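Local coordinates for haemagglutinin I (PDB 3A5P), which is a sugar-binding lectin that probably agglutinates red blood cells and may represent a minimal carbohydrate-recognition domain of the legume lectin fold, at residues S4-D9 with V75-F80; L17-S22 with R30-T35; G84-S89 with Q96-K101. All coordinates share one frame; numbering follows the deposited sequence. Where two conformers were deposited one is given.

Contact 1: residues S4-D9 with V75-F80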
loop_
_atom_site.group_PDB
_atom_site.type_symbol
_atom_site.label_atom_id
_atom_site.label_comp_id
_atom_site.label_asym_id
_atom_site.label_seq_id
_atom_site.Cartn_x
_atom_site.Cartn_y
_atom_site.Cartn_z
ATOM N N SER A 4 9.332 13.113 6.430
ATOM C CA SER A 4 7.878 13.085 6.322
ATOM C C SER A 4 7.494 13.003 4.846
ATOM O O SER A 4 8.362 13.126 3.965
ATOM C CB SER A 4 7.274 14.331 6.972
ATOM O OG SER A 4 7.638 15.493 6.240
ATOM N N VAL A 5 6.198 12.788 4.587
ATOM C CA VAL A 5 5.665 12.793 3.229
ATOM C C VAL A 5 4.507 13.798 3.177
ATOM O O VAL A 5 3.572 13.739 4.005
ATOM C CB VAL A 5 5.163 11.394 2.760
ATOM C CG1 VAL A 5 4.623 11.479 1.327
ATOM C CG2 VAL A 5 6.291 10.349 2.834
ATOM N N GLN A 6 4.596 14.733 2.227
ATOM C CA GLN A 6 3.527 15.713 1.971
ATOM C C GLN A 6 2.816 15.343 0.682
ATOM O O GLN A 6 3.446 14.940 -0.281
ATOM C CB GLN A 6 4.110 17.109 1.816
ATOM C CG GLN A 6 4.491 17.746 3.142
ATOM C CD GLN A 6 3.268 18.232 3.886
ATOM O OE1 GLN A 6 2.387 18.903 3.307
ATOM N NE2 GLN A 6 3.183 17.884 5.159
ATOM N N ILE A 7 1.500 15.490 0.652
ATOM C CA ILE A 7 0.756 15.150 -0.566
ATOM C C ILE A 7 -0.002 16.380 -1.070
ATOM O O ILE A 7 -0.673 17.074 -0.291
ATOM C CB ILE A 7 -0.165 13.907 -0.367
ATOM C CG1 ILE A 7 -1.134 14.130 0.801
ATOM C CG2 ILE A 7 0.685 12.616 -0.162
ATOM C CD1 ILE A 7 -2.278 13.127 0.885
ATOM N N VAL A 8 0.163 16.681 -2.357
ATOM C CA VAL A 8 -0.505 17.833 -2.975
ATOM C C VAL A 8 -1.408 17.265 -4.050
ATOM O O VAL A 8 -0.927 16.617 -4.984
ATOM C CB VAL A 8 0.507 18.862 -3.587
ATOM C CG1 VAL A 8 -0.216 19.981 -4.294
ATOM C CG2 VAL A 8 1.449 19.431 -2.506
ATOM N N ASP A 9 -2.713 17.487 -3.885
ATOM C CA ASP A 9 -3.714 16.937 -4.779
ATOM C C ASP A 9 -4.127 17.968 -5.835
ATOM O O ASP A 9 -5.030 18.779 -5.610
ATOM C CB ASP A 9 -4.929 16.487 -3.964
ATOM C CG ASP A 9 -6.022 15.839 -4.819
ATOM O OD1 ASP A 9 -5.819 15.591 -6.025
ATOM O OD2 ASP A 9 -7.103 15.573 -4.259
ATOM N N VAL A 75 11.520 16.175 3.727
ATOM C CA VAL A 75 10.106 16.252 3.380
ATOM C C VAL A 75 9.991 15.827 1.925
ATOM O O VAL A 75 10.439 16.539 1.025
ATOM C CB VAL A 75 9.522 17.689 3.568
ATOM C CG1 VAL A 75 8.035 17.727 3.210
ATOM C CG2 VAL A 75 9.731 18.172 4.992
ATOM N N ALA A 76 9.446 14.633 1.694
ATOM C CA ALA A 76 9.187 14.195 0.331
ATOM C C ALA A 76 7.767 14.640 -0.032
ATOM O O ALA A 76 6.794 14.235 0.610
ATOM C CB ALA A 76 9.339 12.688 0.203
ATOM N N THR A 77 7.660 15.505 -1.027
ATOM C CA THR A 77 6.350 16.012 -1.436
ATOM C C THR A 77 5.939 15.328 -2.733
ATOM O O THR A 77 6.670 15.399 -3.724
ATOM C CB THR A 77 6.376 17.545 -1.619
ATOM O OG1 THR A 77 6.745 18.154 -0.371
ATOM C CG2 THR A 77 4.968 18.043 -2.050
ATOM N N ALA A 78 4.778 14.665 -2.717
ATOM C CA ALA A 78 4.232 14.023 -3.921
ATOM C C ALA A 78 3.071 14.859 -4.426
ATOM O O ALA A 78 2.066 15.024 -3.716
ATOM C CB ALA A 78 3.784 12.592 -3.621
ATOM N N THR A 79 3.215 15.375 -5.649
ATOM C CA THR A 79 2.181 16.208 -6.272
ATOM C C THR A 79 1.467 15.413 -7.360
ATOM O O THR A 79 2.098 14.928 -8.314
ATOM C CB THR A 79 2.746 17.554 -6.845
ATOM O OG1 THR A 79 3.424 18.269 -5.804
ATOM C CG2 THR A 79 1.599 18.452 -7.418
ATOM N N PHE A 80 0.149 15.320 -7.215
ATOM C CA PHE A 80 -0.683 14.536 -8.114
ATOM C C PHE A 80 -1.366 15.392 -9.161
ATOM O O PHE A 80 -1.926 16.414 -8.839
ATOM C CB PHE A 80 -1.707 13.757 -7.290
ATOM C CG PHE A 80 -1.073 12.671 -6.476
ATOM C CD1 PHE A 80 -1.064 11.354 -6.945
ATOM C CD2 PHE A 80 -0.418 12.978 -5.284
ATOM C CE1 PHE A 80 -0.443 10.339 -6.187
ATOM C CE2 PHE A 80 0.232 11.975 -4.522
ATOM C CZ PHE A 80 0.212 10.664 -4.985
#
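From Ser4 against Val75 to Asp9 against Phe80, two strands run parallel and in step, their axes approaching to 4.5 Å at 22°. Five backbone hydrogen bonds alternate between them: Ser4, Gln6 and Val8 accept at O from the N-H of Ala76, Ala78 and Phe80, while Gln6 and Val8 donate to Ala76 and Ala78. The bond from Phe80 N to Val8 O is 2.8 Å long and nearly straight (174° at the hydrogen). Val8 O also lies at the edge of the Phe80 ring, in its plane, 3.7 Å from Phe80 CD2, which places ring and amide of the same residue around one carbonyl. On the face of Ser4, Gln6 and Val8, aliphatic and hydroxyl-bearing groups interleave. Gln6 CG, anti to its carbonyl carbon (chi1 -77°), reaches back to Val75 CG1, in the preceding pair on this face, at 3.5 Å, and the bend at chi2 carries the amide away from the 75-80 strand. Val8 and Thr79 stand side by side, pointing the same way, and Val8 CG2 meets Thr77 CG2 at 3.8 Å. The other face is sparser between the strands, because Ala76 and Ala78 present only methyls; Val5 and Phe80 instead pack on residues of strands 17-20 and 30-34. The parallel pair joins the N-terminal strand to a mixed sheet whose Val5 and Phe80 face meets a second sheet, consistent with a beta-sandwich related to the legume lectin fold.

Contact 2: residues L17-S22 with R30-T35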
loop_
_atom_site.group_PDB
_atom_site.type_symbol
_atom_site.label_atom_id
_atom_site.label_comp_id
_atom_site.label_asym_id
_atom_site.label_seq_id
_atom_site.Cartn_x
_atom_site.Cartn_y
_atom_site.Cartn_z
ATOM N N LEU A 17 -7.334 9.801 -2.313
ATOM C CA LEU A 17 -5.894 9.946 -2.091
ATOM C C LEU A 17 -5.625 10.107 -0.595
ATOM O O LEU A 17 -6.234 10.962 0.066
ATOM C CB LEU A 17 -5.342 11.157 -2.857
ATOM C CG LEU A 17 -3.936 11.682 -2.497
ATOM C CD1 LEU A 17 -2.856 10.627 -2.804
ATOM C CD2 LEU A 17 -3.639 12.987 -3.216
ATOM N N ALA A 18 -4.744 9.259 -0.060
ATOM C CA ALA A 18 -4.377 9.363 1.354
ATOM C C ALA A 18 -2.995 8.794 1.669
ATOM O O ALA A 18 -2.520 7.865 1.016
ATOM C CB ALA A 18 -5.413 8.673 2.230
ATOM N N LEU A 19 -2.397 9.327 2.724
ATOM C CA LEU A 19 -1.133 8.807 3.259
ATOM C C LEU A 19 -1.397 7.999 4.538
ATOM O O LEU A 19 -2.146 8.452 5.417
ATOM C CB LEU A 19 -0.206 9.978 3.587
ATOM C CG LEU A 19 1.125 9.703 4.306
ATOM C CD1 LEU A 19 2.129 8.999 3.395
ATOM C CD2 LEU A 19 1.699 11.037 4.840
ATOM N N TYR A 20 -0.771 6.823 4.633
ATOM C CA TYR A 20 -0.775 5.977 5.848
ATOM C C TYR A 20 0.645 5.461 6.172
ATOM O O TYR A 20 1.347 4.957 5.283
ATOM C CB TYR A 20 -1.683 4.755 5.671
ATOM C CG TYR A 20 -3.110 5.114 5.330
ATOM C CD1 TYR A 20 -3.952 5.665 6.295
ATOM C CD2 TYR A 20 -3.596 4.960 4.035
ATOM C CE1 TYR A 20 -5.259 6.050 5.991
ATOM C CE2 TYR A 20 -4.924 5.317 3.721
ATOM C CZ TYR A 20 -5.743 5.851 4.700
ATOM O OH TYR A 20 -7.039 6.247 4.411
ATOM N N PRO A 21 1.074 5.584 7.442
ATOM C CA PRO A 21 0.484 6.416 8.492
ATOM C C PRO A 21 0.859 7.882 8.199
ATOM O O PRO A 21 1.967 8.150 7.664
ATOM C CB PRO A 21 1.168 5.896 9.774
ATOM C CG PRO A 21 2.516 5.447 9.301
ATOM C CD PRO A 21 2.263 4.856 7.916
ATOM N N SER A 22 -0.052 8.811 8.510
ATOM C CA SER A 22 0.168 10.243 8.239
ATOM C C SER A 22 0.689 10.982 9.458
ATOM O O SER A 22 0.557 10.501 10.587
ATOM C CB SER A 22 -1.122 10.951 7.743
ATOM O OG SER A 22 -2.237 10.757 8.616
ATOM N N ARG A 30 6.204 4.649 4.692
ATOM C CA ARG A 30 4.981 5.416 4.489
ATOM C C ARG A 30 4.371 5.033 3.146
ATOM O O ARG A 30 5.088 4.743 2.180
ATOM C CB ARG A 30 5.287 6.926 4.507
ATOM C CG ARG A 30 4.834 7.681 5.765
ATOM C CD ARG A 30 5.412 7.110 7.052
ATOM N NE ARG A 30 6.866 7.221 7.162
ATOM C CZ ARG A 30 7.518 8.337 7.510
ATOM N NH1 ARG A 30 6.852 9.465 7.709
ATOM N NH2 ARG A 30 8.851 8.333 7.614
ATOM N N TYR A 31 3.048 5.061 3.078
ATOM C CA TYR A 31 2.338 4.502 1.920
ATOM C C TYR A 31 1.382 5.557 1.427
ATOM O O TYR A 31 0.517 6.022 2.190
ATOM C CB TYR A 31 1.587 3.231 2.348
ATOM C CG TYR A 31 2.503 2.156 2.903
ATOM C CD1 TYR A 31 3.112 1.230 2.052
ATOM C CD2 TYR A 31 2.790 2.088 4.261
ATOM C CE1 TYR A 31 3.960 0.254 2.536
ATOM C CE2 TYR A 31 3.661 1.107 4.770
ATOM C CZ TYR A 31 4.230 0.189 3.898
ATOM O OH TYR A 31 5.084 -0.776 4.384
ATOM N N VAL A 32 1.558 5.980 0.175
ATOM C CA VAL A 32 0.589 6.885 -0.440
ATOM C C VAL A 32 -0.348 6.052 -1.303
ATOM O O VAL A 32 0.095 5.371 -2.243
ATOM C CB VAL A 32 1.246 8.026 -1.269
ATOM C CG1 VAL A 32 0.167 8.874 -1.939
ATOM C CG2 VAL A 32 2.072 8.905 -0.356
ATOM N N THR A 33 -1.634 6.114 -0.967
ATOM C CA THR A 33 -2.632 5.256 -1.579
ATOM C C THR A 33 -3.593 6.075 -2.430
ATOM O O THR A 33 -3.961 7.183 -2.051
ATOM C CB THR A 33 -3.440 4.467 -0.511
ATOM O OG1 THR A 33 -4.102 5.392 0.388
ATOM C CG2 THR A 33 -2.495 3.498 0.259
ATOM N N VAL A 34 -3.960 5.534 -3.588
ATOM C CA VAL A 34 -4.953 6.169 -4.477
ATOM C C VAL A 34 -5.865 5.047 -4.936
ATOM O O VAL A 34 -5.399 4.053 -5.534
ATOM C CB VAL A 34 -4.295 6.835 -5.738
ATOM C CG1 VAL A 34 -5.376 7.525 -6.610
ATOM C CG2 VAL A 34 -3.207 7.827 -5.341
ATOM N N THR A 35 -7.153 5.187 -4.646
ATOM C CA THR A 35 -8.113 4.128 -4.927
ATOM C C THR A 35 -8.020 3.704 -6.385
ATOM O O THR A 35 -8.078 4.563 -7.295
ATOM C CB THR A 35 -9.526 4.622 -4.628
ATOM O OG1 THR A 35 -9.655 4.852 -3.217
ATOM C CG2 THR A 35 -10.567 3.600 -5.108
HETATM O O HOH W 1 3.855 10.156 8.047
#
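Leu17 and Leu19 pack against Val32 and Val34 on one face of an antiparallel pair, whose axes come within 4.7 Å at 162°. This is the tight side. Leu17 CG sits anti to the backbone N, and its CD1 reaches Val32 CG1 at 3.6 Å and Val34 CG2 at 3.8 Å; Leu19 CD1 likewise crosses to Val32 CG2. Four backbone bonds join Ala18 with Thr33 and Tyr20 with Tyr31. Ala18 O receives Thr33 N at 2.8 Å, nearly straight at 176°, and Thr33 OG1 lies 3.0 Å from the same oxygen, though its proton has another acceptor within reach. On the face of Ala18, Tyr20, Tyr31 and Thr33 the contacts are more polar: the Tyr20 ring crosses Thr33 at about a right angle, with Thr33 OG1 at its edge, 3.4 Å from Tyr20 CE2. The last bond, at the loop end, is the more bent: Tyr31 N reaches Tyr20 O at 140°. The looser part follows, where Pro21 comes after a cis peptide and a water links Pro21 O to Arg30 NH1 in the guanidinium plane. Arg30 CG and CD run beside Pro21 O, while the guanidinium continues to Val28 O and, through NH2, to Trp3 O, with a cation-pi contact to the same tryptophan. The leucine and valine face is covered by Val5, Ile7 and Phe80 of strands 3-10 and 74-81; on the tyrosine face, Tyr20 stacks on Tyr20 of the second subunit, and strand 40-43 flanks 30-34.

Contact 3: residues G84-S89 with Q96-K101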
loop_
_atom_site.group_PDB
_atom_site.type_symbol
_atom_site.label_atom_id
_atom_site.label_comp_id
_atom_site.label_asym_id
_atom_site.label_seq_id
_atom_site.Cartn_x
_atom_site.Cartn_y
_atom_site.Cartn_z
ATOM N N GLY A 84 -2.938 10.085 -13.523
ATOM C CA GLY A 84 -2.083 9.254 -12.664
ATOM C C GLY A 84 -0.642 9.752 -12.596
ATOM O O GLY A 84 0.274 8.976 -12.314
ATOM N N ASN A 85 -0.444 11.047 -12.847
ATOM C CA ASN A 85 0.882 11.620 -12.835
ATOM C C ASN A 85 1.271 12.037 -11.431
ATOM O O ASN A 85 0.506 12.710 -10.747
ATOM C CB ASN A 85 0.984 12.818 -13.783
ATOM C CG ASN A 85 0.971 12.404 -15.216
ATOM O OD1 ASN A 85 1.948 11.835 -15.712
ATOM N ND2 ASN A 85 -0.150 12.634 -15.896
ATOM N N VAL A 86 2.481 11.665 -11.031
ATOM C CA VAL A 86 2.980 11.995 -9.704
ATOM C C VAL A 86 4.382 12.560 -9.847
ATOM O O VAL A 86 5.235 11.927 -10.463
ATOM C CB VAL A 86 3.030 10.758 -8.760
ATOM C CG1 VAL A 86 3.172 11.224 -7.285
ATOM C CG2 VAL A 86 1.779 9.891 -8.930
ATOM N N SER A 87 4.602 13.746 -9.289
ATOM C CA SER A 87 5.931 14.326 -9.196
ATOM C C SER A 87 6.353 14.311 -7.736
ATOM O O SER A 87 5.632 14.840 -6.898
ATOM C CB SER A 87 5.916 15.761 -9.723
ATOM O OG SER A 87 7.195 16.358 -9.593
ATOM N N ILE A 88 7.517 13.712 -7.448
ATOM C CA ILE A 88 8.014 13.595 -6.071
ATOM C C ILE A 88 9.345 14.321 -5.908
ATOM O O ILE A 88 10.268 14.100 -6.680
ATOM C CB ILE A 88 8.163 12.115 -5.635
ATOM C CG1 ILE A 88 6.837 11.366 -5.883
ATOM C CG2 ILE A 88 8.576 12.038 -4.169
ATOM C CD1 ILE A 88 6.921 9.847 -5.743
ATOM N N SER A 89 9.410 15.204 -4.919
ATOM C CA SER A 89 10.592 16.016 -4.715
ATOM C C SER A 89 10.887 16.190 -3.230
ATOM O O SER A 89 9.967 16.216 -2.408
ATOM C CB SER A 89 10.400 17.386 -5.373
ATOM O OG SER A 89 11.554 18.185 -5.130
ATOM N N GLN A 96 11.310 13.853 -9.402
ATOM C CA GLN A 96 11.236 12.658 -10.234
ATOM C C GLN A 96 9.782 12.274 -10.456
ATOM O O GLN A 96 8.955 12.415 -9.556
ATOM C CB GLN A 96 12.032 11.536 -9.584
ATOM C CG GLN A 96 13.514 11.923 -9.466
ATOM C CD GLN A 96 14.367 10.800 -9.012
ATOM O OE1 GLN A 96 14.674 9.886 -9.780
ATOM N NE2 GLN A 96 14.764 10.845 -7.743
ATOM N N HIS A 97 9.482 11.816 -11.666
ATOM C CA HIS A 97 8.127 11.507 -12.057
ATOM C C HIS A 97 7.878 9.996 -12.062
ATOM O O HIS A 97 8.767 9.219 -12.411
ATOM C CB HIS A 97 7.880 12.085 -13.457
ATOM C CG HIS A 97 6.548 11.741 -14.039
ATOM N ND1 HIS A 97 6.357 10.647 -14.857
ATOM C CD2 HIS A 97 5.349 12.365 -13.953
ATOM C CE1 HIS A 97 5.091 10.602 -15.236
ATOM N NE2 HIS A 97 4.454 11.630 -14.692
ATOM N N LEU A 98 6.663 9.596 -11.685
ATOM C CA LEU A 98 6.152 8.258 -11.981
ATOM C C LEU A 98 4.676 8.356 -12.365
ATOM O O LEU A 98 4.029 9.406 -12.203
ATOM C CB LEU A 98 6.352 7.294 -10.782
ATOM C CG LEU A 98 5.679 7.635 -9.430
ATOM C CD1 LEU A 98 4.190 7.226 -9.389
ATOM C CD2 LEU A 98 6.419 7.012 -8.201
ATOM N N THR A 99 4.159 7.248 -12.872
ATOM C CA THR A 99 2.736 7.140 -13.135
ATOM C C THR A 99 2.165 5.978 -12.373
ATOM O O THR A 99 2.749 4.874 -12.328
ATOM C CB THR A 99 2.400 6.985 -14.623
ATOM O OG1 THR A 99 3.198 5.940 -15.194
ATOM C CG2 THR A 99 2.655 8.280 -15.341
ATOM N N LEU A 100 1.027 6.254 -11.738
ATOM C CA LEU A 100 0.279 5.266 -10.962
ATOM C C LEU A 100 -0.011 4.028 -11.798
ATOM O O LEU A 100 -0.299 4.140 -12.999
ATOM C CB LEU A 100 -1.041 5.876 -10.470
ATOM C CG LEU A 100 -0.895 7.013 -9.445
ATOM C CD1 LEU A 100 -2.278 7.604 -9.058
ATOM C CD2 LEU A 100 -0.108 6.572 -8.203
ATOM N N LYS A 101 0.044 2.868 -11.160
ATOM C CA LYS A 101 -0.222 1.598 -11.835
ATOM C C LYS A 101 -1.592 1.089 -11.443
ATOM O O LYS A 101 -1.864 0.867 -10.250
ATOM C CB LYS A 101 0.851 0.581 -11.453
ATOM C CG LYS A 101 2.193 0.930 -12.027
ATOM C CD LYS A 101 3.323 0.569 -11.077
ATOM C CE LYS A 101 3.520 -0.903 -10.961
ATOM N NZ LYS A 101 4.957 -1.195 -10.734
#
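A beta hairpin, strand 85-89 followed by strand 96-99, forms one edge of the four-stranded sheet within this chain, with axes 4.8 Å apart and antiparallel at 150°. Val86 with Leu98 and Ile88 with Gln96 are hydrogen-bonded pairs, each with reciprocal N-H to O bonds; Val86 N and Leu98 O, for example, lie 3.0 Å apart. Beyond them, Leu100 N donates to Gly84 O, extending the pairing past the last strand residue. Gly84 has positive phi (72°), and its hydrogen in place of a side chain suits the closeness of Leu100 CB. On the face of Asn85, Ser87 and His97, one side-chain bond crosses diagonally: His97 NE2 donates to Asn85 OD1 at 2.7 Å. Asn85 OD1 lies close to the imidazole plane, offering a lone pair in its carbonyl plane, although amide and ring planes differ by 38°. The other end of the amide is held as well, since Asn85 ND2 donates to Ala82 O; together these two bonds fix its rotation. Apart from Gln96, whose NE2 donates to Gln67 O, the opposite face is apolar. Val86 and Leu98 lie side by side, pointing the same way, with Val86 CG2 at 3.6 Å from Leu98 CD1. The Leu100 side chain crosses Val86 at about a right angle and brings CD2 to the same methyl, while Ile88 CD1 touches Leu98 CD2 at 3.8 Å. Strand 74-81 flanks 85-89 through Ala78 and Phe80, and the apolar side chains face Ile40 and Phe42 of strand 40-43 and Phe66 and Leu68 of strand 63-70.

In the fold
Contacts 1 and 3 share the mixed sheet, in the order 3-10, 74-81, 85-89, 96-99, and their centres lie about 11 Å apart. Probable backbone hydrogen bonds join them, Thr79 N to Ser87 O and Thr77 N to Ser89 O, each 2.8 Å. Contact 2 belongs to the five-stranded sheet packed against it, its centre about 10 Å from that of contact 1. Phe80 of contact 1 touches both of the others: its CZ meets Val32 CG1 at 3.5 Å, and its CE1 meets Val86 CG2 at 3.6 Å. Contacts 2 and 3, about 14 Å apart between centres, meet where Val34 CG2 touches Leu100 CD1. Their inward faces contribute to the apolar interior between the sheets.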